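Local coordinates for protein endopolygalacturonase (Chondrostereum purpureum, PDB 1KCC) that probably cleaves alpha-1,4 bonds between galacturonic acid units of polygalacturonate by hydrolysis, as a glycoside hydrolase of family 28, at residues Pro118-Ser123 with Gly149-Gly154; Ile168-Asp173 with Gln190-His195; Gly196-Ser201 with Arg226-Arg231. One frame throughout, in Å; residues are numbered along the deposited sequence. Where two conformers were deposited one is given.

Contact 1. Residues Pro118-Ser123 with Gly149-Gly154. With GTR (beta-D-galactopyranuronic acid), chain B.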
loop_
_atom_site.group_PDB
_atom_site.type_symbol
_atom_site.label_atom_id
_atom_site.label_comp_id
_atom_site.label_asym_id
_atom_site.label_seq_id
_atom_site.Cartn_x
_atom_site.Cartn_y
_atom_site.Cartn_z
ATOM N N PRO A 118 7.537 -8.915 -8.906
ATOM C CA PRO A 118 8.431 -9.832 -8.172
ATOM C C PRO A 118 8.208 -9.767 -6.662
ATOM O O PRO A 118 8.224 -10.827 -6.018
ATOM C CB PRO A 118 9.828 -9.349 -8.569
ATOM C CG PRO A 118 9.607 -8.812 -9.992
ATOM C CD PRO A 118 8.305 -8.052 -9.884
ATOM N N ALA A 119 8.014 -8.568 -6.130
ATOM C CA ALA A 119 7.701 -8.383 -4.692
ATOM C C ALA A 119 6.883 -7.099 -4.615
ATOM O O ALA A 119 5.788 -7.049 -5.231
ATOM C CB ALA A 119 8.940 -8.425 -3.837
ATOM N N GLN A 120 7.338 -6.093 -3.903
ATOM C CA GLN A 120 6.463 -4.924 -3.689
ATOM C C GLN A 120 6.152 -4.282 -5.057
ATOM O O GLN A 120 7.058 -4.081 -5.896
ATOM C CB GLN A 120 7.140 -3.901 -2.781
ATOM C CG GLN A 120 7.349 -4.408 -1.342
ATOM C CD GLN A 120 8.633 -5.191 -1.135
ATOM O OE1 GLN A 120 9.279 -5.679 -2.055
ATOM N NE2 GLN A 120 9.002 -5.443 0.156
ATOM N N ALA A 121 4.885 -3.928 -5.265
ATOM C CA ALA A 121 4.435 -3.545 -6.617
ATOM C C ALA A 121 4.645 -2.081 -6.931
ATOM O O ALA A 121 5.486 -1.768 -7.816
ATOM C CB ALA A 121 2.977 -3.965 -6.793
ATOM N N ILE A 122 3.976 -1.168 -6.232
ATOM C CA ILE A 122 4.018 0.245 -6.583
ATOM C C ILE A 122 4.501 1.063 -5.373
ATOM O O ILE A 122 3.841 1.085 -4.332
ATOM C CB ILE A 122 2.653 0.780 -7.056
ATOM C CG1 ILE A 122 2.144 -0.055 -8.242
ATOM C CG2 ILE A 122 2.721 2.247 -7.423
ATOM C CD1 ILE A 122 0.761 0.318 -8.740
ATOM N N SER A 123 5.640 1.727 -5.534
ATOM C CA SER A 123 6.168 2.671 -4.550
ATOM C C SER A 123 5.783 4.081 -4.987
ATOM O O SER A 123 6.012 4.469 -6.109
ATOM C CB SER A 123 7.656 2.507 -4.476
ATOM O OG SER A 123 8.242 3.484 -3.626
ATOM N N GLY A 149 4.295 -16.323 -3.739
ATOM C CA GLY A 149 4.382 -14.860 -3.728
ATOM C C GLY A 149 4.505 -14.369 -2.285
ATOM O O GLY A 149 3.861 -14.928 -1.382
ATOM N N HIS A 150 5.288 -13.330 -2.049
ATOM C CA HIS A 150 5.481 -12.843 -0.681
ATOM C C HIS A 150 5.994 -11.412 -0.763
ATOM O O HIS A 150 6.709 -11.037 -1.716
ATOM C CB HIS A 150 6.412 -13.769 0.065
ATOM C CG HIS A 150 6.289 -13.576 1.561
ATOM N ND1 HIS A 150 5.217 -14.036 2.280
ATOM C CD2 HIS A 150 7.128 -12.967 2.436
ATOM C CE1 HIS A 150 5.355 -13.721 3.566
ATOM N NE2 HIS A 150 6.531 -13.072 3.691
ATOM N N ASN A 151 5.663 -10.593 0.224
ATOM C CA ASN A 151 6.073 -9.181 0.223
ATOM C C ASN A 151 5.590 -8.461 -1.057
ATOM O O ASN A 151 6.212 -7.496 -1.501
ATOM C CB ASN A 151 7.584 -8.981 0.388
ATOM C CG ASN A 151 8.065 -9.513 1.724
ATOM O OD1 ASN A 151 8.902 -10.430 1.759
ATOM N ND2 ASN A 151 7.574 -8.966 2.835
ATOM N N THR A 152 4.423 -8.892 -1.544
ATOM C CA THR A 152 3.841 -8.315 -2.783
ATOM C C THR A 152 2.901 -7.144 -2.483
ATOM O O THR A 152 1.788 -7.079 -2.992
ATOM C CB THR A 152 3.156 -9.429 -3.574
ATOM O OG1 THR A 152 2.399 -10.214 -2.620
ATOM C CG2 THR A 152 4.174 -10.310 -4.304
ATOM N N ASP A 153 3.425 -6.182 -1.698
ATOM C CA ASP A 153 2.597 -5.038 -1.315
ATOM C C ASP A 153 1.994 -4.367 -2.557
ATOM O O ASP A 153 2.654 -4.187 -3.564
ATOM C CB ASP A 153 3.465 -3.961 -0.645
ATOM C CG ASP A 153 4.226 -4.366 0.587
ATOM O OD1 ASP A 153 4.493 -5.569 0.765
ATOM O OD2 ASP A 153 4.590 -3.464 1.381
ATOM N N GLY A 154 0.731 -3.926 -2.438
ATOM C CA GLY A 154 0.134 -3.220 -3.554
ATOM C C GLY A 154 0.739 -1.840 -3.756
ATOM O O GLY A 154 1.322 -1.532 -4.802
HETATM C C1 GTR B . 5.103 -11.195 6.919
HETATM C C2 GTR B . 6.292 -10.762 6.077
HETATM C C3 GTR B . 6.913 -9.597 6.661
HETATM C C4 GTR B . 5.914 -8.410 6.807
HETATM C C5 GTR B . 4.720 -8.977 7.600
HETATM C C6 GTR B . 3.618 -7.944 7.712
HETATM O O1 GTR B . 4.469 -12.309 6.367
HETATM O O2 GTR B . 7.223 -11.860 5.995
HETATM O O3 GTR B . 8.038 -9.152 5.789
HETATM O O4 GTR B . 5.529 -7.929 5.511
HETATM O O5 GTR B . 4.151 -10.140 6.957
HETATM O O6A GTR B . 2.520 -8.061 7.126
HETATM O O6B GTR B . 3.889 -6.986 8.446
HETATM O O HOH W 1 8.245 -12.182 -3.653
HETATM O O HOH W 2 7.372 -3.521 2.050
#
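A121 N donates to D153 O at 2.8 Å in a fairly straight bond, 159° at the hydrogen, and one residue further I122 N reaches G154 O at 3.0 Å, the donor tilted from the carbonyl plane. The pair ties the lead-in of strand 122-127 to the loop that feeds strand 155-158, the two backbones running in much the same direction. Upstream the link is softer: T152, the centre of an inverse gamma turn, directs its CA hydrogen at A119 O, with 3.4 Å between CA and O, while a weak bond from D153 N to N151 O closes the turn. The Q120 side chain lies against this turn. CG of Q120 lies 3.3 Å from N151 O and 3.7 Å from D153 CG; the bend at chi2 then turns the amide alongside that of N151, the planes 15° apart. NE2 of Q120 is hydrogen-bonded to T90 OG1 and gives to a water that donates to D153 OD2, so amide and carboxylate are bridged. N151 OD1 accepts from T90 N, which helps fix the amide so that ND2 gives its hydrogen to O3 of the bound galacturonic acid at 3.0 Å. Beside it H150, with CG anti to the backbone N (chi1 -162°), meets the sugar O2 edge-on through NE2, at 2.7 Å. The loop thus forms part of the sugar pocket, which D173 joins next to D153. Strand 122-127 lies between strands 101-104 and 155-158; A121 and I122 turn inward onto V114 of strand 108-115 and V138 of strand 130-139.

Contact 2. Residues Ile168-Asp173 with Gln190-His195. With GTR (beta-D-galactopyranuronic acid), chain B.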
loop_
_atom_site.group_PDB
_atom_site.type_symbol
_atom_site.label_atom_id
_atom_site.label_comp_id
_atom_site.label_asym_id
_atom_site.label_seq_id
_atom_site.Cartn_x
_atom_site.Cartn_y
_atom_site.Cartn_z
ATOM N N ILE A 168 -7.719 -2.040 -7.179
ATOM C CA ILE A 168 -7.954 -3.432 -6.872
ATOM C C ILE A 168 -6.581 -4.054 -6.599
ATOM O O ILE A 168 -5.715 -3.899 -7.453
ATOM C CB ILE A 168 -8.645 -4.149 -8.022
ATOM C CG1 ILE A 168 -10.047 -3.591 -8.242
ATOM C CG2 ILE A 168 -8.653 -5.664 -7.792
ATOM C CD1 ILE A 168 -10.766 -4.202 -9.426
ATOM N N VAL A 169 -6.424 -4.710 -5.454
ATOM C CA VAL A 169 -5.158 -5.393 -5.154
ATOM C C VAL A 169 -5.451 -6.846 -4.739
ATOM O O VAL A 169 -6.232 -7.085 -3.826
ATOM C CB VAL A 169 -4.428 -4.706 -3.989
ATOM C CG1 VAL A 169 -3.151 -5.463 -3.638
ATOM C CG2 VAL A 169 -4.129 -3.243 -4.338
ATOM N N LYS A 170 -4.818 -7.766 -5.446
ATOM C CA LYS A 170 -4.868 -9.211 -5.149
ATOM C C LYS A 170 -3.434 -9.633 -4.906
ATOM O O LYS A 170 -2.621 -9.638 -5.837
ATOM C CB LYS A 170 -5.428 -9.985 -6.359
ATOM C CG LYS A 170 -6.841 -9.517 -6.732
ATOM C CD LYS A 170 -7.328 -10.227 -7.987
ATOM C CE LYS A 170 -8.762 -9.833 -8.334
ATOM N NZ LYS A 170 -9.050 -10.321 -9.783
ATOM N N ASN A 171 -3.082 -9.928 -3.657
ATOM C CA ASN A 171 -1.667 -10.073 -3.354
ATOM C C ASN A 171 -1.477 -10.930 -2.101
ATOM O O ASN A 171 -2.380 -11.683 -1.687
ATOM C CB ASN A 171 -0.960 -8.722 -3.246
ATOM C CG ASN A 171 -1.408 -7.974 -1.993
ATOM O OD1 ASN A 171 -2.415 -8.364 -1.356
ATOM N ND2 ASN A 171 -0.657 -6.960 -1.614
ATOM N N GLN A 172 -0.264 -10.837 -1.524
ATOM C CA GLN A 172 0.164 -11.672 -0.381
ATOM C C GLN A 172 0.755 -10.860 0.731
ATOM O O GLN A 172 1.355 -11.429 1.650
ATOM C CB GLN A 172 1.144 -12.771 -0.795
ATOM C CG GLN A 172 0.595 -13.774 -1.831
ATOM C CD GLN A 172 0.594 -13.203 -3.238
ATOM O OE1 GLN A 172 1.565 -12.548 -3.693
ATOM N NE2 GLN A 172 -0.464 -13.497 -3.987
ATOM N N ASP A 173 0.626 -9.512 0.693
ATOM C CA ASP A 173 1.119 -8.698 1.802
ATOM C C ASP A 173 0.213 -7.475 1.888
ATOM O O ASP A 173 -0.948 -7.519 1.411
ATOM C CB ASP A 173 2.616 -8.343 1.647
ATOM C CG ASP A 173 3.302 -8.059 3.000
ATOM O OD1 ASP A 173 4.058 -8.924 3.484
ATOM O OD2 ASP A 173 3.082 -6.981 3.577
ATOM N N GLN A 190 -10.494 -2.215 -3.375
ATOM C CA GLN A 190 -10.800 -3.586 -3.053
ATOM C C GLN A 190 -9.508 -4.364 -2.847
ATOM O O GLN A 190 -8.671 -4.362 -3.796
ATOM C CB GLN A 190 -11.586 -4.247 -4.196
ATOM C CG GLN A 190 -12.964 -3.566 -4.346
ATOM C CD GLN A 190 -13.561 -4.099 -5.643
ATOM O OE1 GLN A 190 -13.967 -5.256 -5.620
ATOM N NE2 GLN A 190 -13.593 -3.267 -6.657
ATOM N N CYS A 191 -9.326 -4.964 -1.689
ATOM C CA CYS A 191 -8.106 -5.673 -1.314
ATOM C C CYS A 191 -8.449 -7.114 -1.013
ATOM O O CYS A 191 -9.367 -7.352 -0.222
ATOM C CB CYS A 191 -7.551 -5.042 0.011
ATOM S SG CYS A 191 -7.133 -3.296 -0.046
ATOM N N SER A 192 -7.723 -8.046 -1.598
ATOM C CA SER A 192 -7.958 -9.448 -1.247
ATOM C C SER A 192 -6.633 -10.206 -1.225
ATOM O O SER A 192 -5.684 -9.904 -1.959
ATOM C CB SER A 192 -8.919 -10.133 -2.222
ATOM O OG SER A 192 -8.411 -10.083 -3.547
ATOM N N GLY A 193 -6.589 -11.253 -0.385
ATOM C CA GLY A 193 -5.498 -12.223 -0.354
ATOM C C GLY A 193 -4.339 -11.856 0.559
ATOM O O GLY A 193 -3.578 -12.739 0.973
ATOM N N GLY A 194 -4.191 -10.557 0.868
ATOM C CA GLY A 194 -2.958 -10.051 1.486
ATOM C C GLY A 194 -3.115 -9.862 2.981
ATOM O O GLY A 194 -3.716 -10.686 3.692
ATOM N N HIS A 195 -2.465 -8.797 3.475
ATOM C CA HIS A 195 -2.339 -8.526 4.893
ATOM C C HIS A 195 -3.137 -7.290 5.312
ATOM O O HIS A 195 -2.950 -6.849 6.458
ATOM C CB HIS A 195 -0.875 -8.407 5.320
ATOM C CG HIS A 195 -0.083 -9.696 5.147
ATOM N ND1 HIS A 195 1.234 -9.817 5.548
ATOM C CD2 HIS A 195 -0.419 -10.888 4.621
ATOM C CE1 HIS A 195 1.665 -11.022 5.260
ATOM N NE2 HIS A 195 0.682 -11.699 4.683
HETATM C C1 GTR B . 5.103 -11.195 6.919
HETATM C C2 GTR B . 6.292 -10.762 6.077
HETATM C C3 GTR B . 6.913 -9.597 6.661
HETATM C C4 GTR B . 5.914 -8.410 6.807
HETATM C C5 GTR B . 4.720 -8.977 7.600
HETATM C C6 GTR B . 3.618 -7.944 7.712
HETATM O O1 GTR B . 4.469 -12.309 6.367
HETATM O O2 GTR B . 7.223 -11.860 5.995
HETATM O O3 GTR B . 8.038 -9.152 5.789
HETATM O O4 GTR B . 5.529 -7.929 5.511
HETATM O O5 GTR B . 4.151 -10.140 6.957
HETATM O O6A GTR B . 2.520 -8.061 7.126
HETATM O O6B GTR B . 3.889 -6.986 8.446
HETATM O O HOH W 3 -9.361 -7.552 -4.459
HETATM O O HOH W 4 -4.727 -7.148 -0.667
#
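H195 leans its imidazole on the backbone of Q172 and D173 while its edge faces the bound sugar. Its CB rests 3.7 Å from D173 C. With CG anti to the carbonyl carbon (chi1 -64°), the ring comes to lie with one face under D173 CA, a CH-pi contact 3.8 Å from CA to the ring centroid and 14° off the normal. On that same face Q172 O approaches CD2 and NE2, at an angle too poor for a hydrogen bond. ND1, at the edge, donates to carboxylate oxygen O6A of the galacturonic acid at 2.7 Å, nearly straight, and CE1 reaches toward ring oxygen O5. The D173 carboxylate, its plane turned 37° from the imidazole, takes the sugar O4 hydroxyl on OD1 at 2.7 Å, so two neighbouring side chains grip one sugar. Behind them H195 N donates to D173 O at 2.9 Å from above the carbonyl plane. This turn is close-fitting at its glycines: a side chain on G194 would collide with D173 O and N171 OD1, and one on G193 with N171 O. N171 OD1 sits 3.3 Å from G194 CA and also takes a water, while its ND2 is held mainly by T152 O and D174 O. Before the turn the chains pair as parallel strands: V169 N to Q190 O and S192 N to V169 O, both 2.8 Å, then N171 N to S192 O. Here I168 flanks Q190 on one face, and V169 lies beside C191, disulfide-bonded to C175, on the other. D173 and H195 both bind galacturonate, and H195 is probably an active-site residue. Strand 162-170 thus stands between strand 130-139 and strand 190-192, whose far side pairs with strand 207-221.

Contact 3. Residues Gly196-Ser201 with Arg226-Arg231. With GTR (beta-D-galactopyranuronic acid), chain B.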
loop_
_atom_site.group_PDB
_atom_site.type_symbol
_atom_site.label_atom_id
_atom_site.label_comp_id
_atom_site.label_asym_id
_atom_site.label_seq_id
_atom_site.Cartn_x
_atom_site.Cartn_y
_atom_site.Cartn_z
ATOM N N GLY A 196 -4.021 -6.814 4.475
ATOM C CA GLY A 196 -4.954 -5.734 4.887
ATOM C C GLY A 196 -4.403 -4.357 4.613
ATOM O O GLY A 196 -3.451 -4.133 3.858
ATOM N N ILE A 197 -5.073 -3.386 5.236
ATOM C CA ILE A 197 -4.765 -1.956 5.012
ATOM C C ILE A 197 -3.931 -1.454 6.178
ATOM O O ILE A 197 -4.413 -1.458 7.319
ATOM C CB ILE A 197 -6.064 -1.151 4.898
ATOM C CG1 ILE A 197 -6.885 -1.602 3.668
ATOM C CG2 ILE A 197 -5.775 0.348 4.857
ATOM C CD1 ILE A 197 -8.302 -0.993 3.670
ATOM N N SER A 198 -2.666 -1.095 5.899
ATOM C CA SER A 198 -1.722 -0.808 6.981
ATOM C C SER A 198 -1.182 0.616 6.937
ATOM O O SER A 198 -0.869 1.185 5.890
ATOM C CB SER A 198 -0.536 -1.761 6.913
ATOM O OG SER A 198 -0.953 -3.050 7.274
ATOM N N ILE A 199 -0.969 1.108 8.177
ATOM C CA ILE A 199 -0.040 2.195 8.421
ATOM C C ILE A 199 1.174 1.589 9.088
ATOM O O ILE A 199 1.037 0.877 10.110
ATOM C CB ILE A 199 -0.687 3.307 9.298
ATOM C CG1 ILE A 199 -1.828 3.956 8.527
ATOM C CG2 ILE A 199 0.404 4.269 9.771
ATOM C CD1 ILE A 199 -2.702 4.852 9.394
ATOM N N GLY A 200 2.346 1.797 8.478
ATOM C CA GLY A 200 3.601 1.246 8.965
ATOM C C GLY A 200 4.026 -0.026 8.203
ATOM O O GLY A 200 3.436 -0.403 7.205
ATOM N N SER A 201 5.083 -0.688 8.710
ATOM C CA SER A 201 5.651 -0.426 10.038
ATOM C C SER A 201 6.324 0.929 10.081
ATOM O O SER A 201 7.066 1.387 9.154
ATOM C CB SER A 201 6.610 -1.594 10.397
ATOM O OG SER A 201 7.854 -1.419 9.844
ATOM N N ARG A 226 -4.425 -2.344 10.204
ATOM C CA ARG A 226 -3.348 -2.304 11.171
ATOM C C ARG A 226 -2.692 -0.932 11.221
ATOM O O ARG A 226 -2.508 -0.291 10.190
ATOM C CB ARG A 226 -2.228 -3.282 10.836
ATOM C CG ARG A 226 -2.480 -4.714 11.231
ATOM C CD ARG A 226 -1.063 -5.437 11.116
ATOM N NE ARG A 226 -0.807 -5.529 9.671
ATOM C CZ ARG A 226 0.273 -6.235 9.232
ATOM N NH1 ARG A 226 1.115 -6.813 10.078
ATOM N NH2 ARG A 226 0.491 -6.311 7.898
ATOM N N ILE A 227 -2.286 -0.562 12.422
ATOM C CA ILE A 227 -1.280 0.501 12.619
ATOM C C ILE A 227 -0.161 -0.152 13.379
ATOM O O ILE A 227 -0.361 -0.599 14.519
ATOM C CB ILE A 227 -1.828 1.742 13.362
ATOM C CG1 ILE A 227 -3.132 2.214 12.680
ATOM C CG2 ILE A 227 -0.739 2.814 13.414
ATOM C CD1 ILE A 227 -3.716 3.441 13.402
ATOM N N LYS A 228 1.010 -0.288 12.730
ATOM C CA LYS A 228 2.139 -1.012 13.293
ATOM C C LYS A 228 3.323 -0.095 13.392
ATOM O O LYS A 228 3.702 0.565 12.413
ATOM C CB LYS A 228 2.491 -2.259 12.416
ATOM C CG LYS A 228 2.254 -2.146 10.928
ATOM C CD LYS A 228 2.852 -3.370 10.139
ATOM C CE LYS A 228 2.341 -3.277 8.684
ATOM N NZ LYS A 228 3.057 -4.262 7.820
ATOM N N ALA A 229 3.938 -0.043 14.564
ATOM C CA ALA A 229 5.193 0.685 14.760
ATOM C C ALA A 229 6.234 -0.276 15.282
ATOM O O ALA A 229 5.961 -1.075 16.175
ATOM C CB ALA A 229 5.057 1.847 15.728
ATOM N N GLN A 230 7.443 -0.163 14.719
ATOM C CA GLN A 230 8.543 -0.919 15.253
ATOM C C GLN A 230 8.708 -0.627 16.745
ATOM O O GLN A 230 8.749 0.543 17.163
ATOM C CB GLN A 230 9.854 -0.511 14.516
ATOM C CG GLN A 230 9.723 -0.941 13.055
ATOM C CD GLN A 230 10.704 -0.400 12.062
ATOM O OE1 GLN A 230 11.810 -0.122 12.516
ATOM N NE2 GLN A 230 10.453 -0.313 10.782
ATOM N N ARG A 231 8.859 -1.701 17.518
ATOM C CA ARG A 231 9.111 -1.516 18.975
ATOM C C ARG A 231 10.212 -0.559 19.229
ATOM O O ARG A 231 10.159 0.193 20.204
ATOM C CB ARG A 231 9.409 -2.900 19.559
ATOM C CG ARG A 231 9.674 -2.824 21.074
ATOM C CD ARG A 231 10.043 -4.177 21.642
ATOM N NE ARG A 231 8.923 -5.071 21.724
ATOM C CZ ARG A 231 8.804 -6.201 21.039
ATOM N NH1 ARG A 231 9.662 -6.602 20.098
ATOM N NH2 ARG A 231 7.744 -7.012 21.250
HETATM C C1 GTR B . 5.103 -11.195 6.919
HETATM C C2 GTR B . 6.292 -10.762 6.077
HETATM C C3 GTR B . 6.913 -9.597 6.661
HETATM C C4 GTR B . 5.914 -8.410 6.807
HETATM C C5 GTR B . 4.720 -8.977 7.600
HETATM C C6 GTR B . 3.618 -7.944 7.712
HETATM O O1 GTR B . 4.469 -12.309 6.367
HETATM O O2 GTR B . 7.223 -11.860 5.995
HETATM O O3 GTR B . 8.038 -9.152 5.789
HETATM O O4 GTR B . 5.529 -7.929 5.511
HETATM O O5 GTR B . 4.151 -10.140 6.957
HETATM O O6A GTR B . 2.520 -8.061 7.126
HETATM O O6B GTR B . 3.889 -6.986 8.446
HETATM O O HOH W 5 -4.439 1.038 8.690
HETATM O O HOH W 6 -3.065 -4.679 7.981
HETATM O O HOH W 7 5.733 -3.369 7.733
#
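R226 N donates to I197 O at 3.0 Å, R226 O accepts from I199 N, and I199 O accepts from K228 N in a nearly straight bond (172°), a parallel ladder between strands 197-202 and 226-230. I197 O and R226 O each have a second donor, the same bridging water. On one face of this pair I199 and I227 touch through their CG2 methyls; on the other lie the charged groups. The R226 guanidinium uses every nitrogen: NH2 gives to O6A of the bound galacturonic acid at 2.8 Å and forms a salt bridge with D174 OD1, NH1 gives to O6B at 3.2 Å, and NE gives to a water that donates to S198 OG. S198 OG is hydrogen-bonded to D174 OD1 as well. K228, with CG wedged between backbone N and carbonyl carbon (chi1 32°) and extended beyond, carries CE over the centre of the guanidinium, 3.6 Å above its plane. Its NZ then serves three acceptors: sugar O6B at 2.9 Å, D174 OD2, and a water that also accepts from S201 N. Replacing K228 by alanine is likely to leave O6B with the longer NH1 bond, D174 OD2 without its lysine, and the guanidinium without the CE that packs on it. A cis peptide joins G200 to S201; in one of two S201 conformers, Q230 NE2 donates to S201 OG at 3.0 Å (167°). Two basic groups two residues apart on strand 226-230 of a right-handed parallel beta-helix thus form the carboxylate-binding part of a family 28 galacturonate site.

Overall arrangement
Contacts 1 and 3 join strands, or the approach to strands, of the same parallel sheet and are buried. Contact 2 belongs to another face of the beta-helix and is only partly buried: the strand face of I168, K170, Q190 and S192 is partly or fully exposed, that of V169 and C191 buried, while D173 and H195, both buried, face the sugar. Contacts 1 and 2 touch directly, T152 OG1 meeting Q172 OE1; contacts 2 and 3 meet where H195 packs on R226. All three converge on the same galacturonic acid: contact 1 meets sugar hydroxyls through an amide and an imidazole, contact 2 splits between O4 and the carboxylate, contact 3 supplies the cationic carboxylate grip.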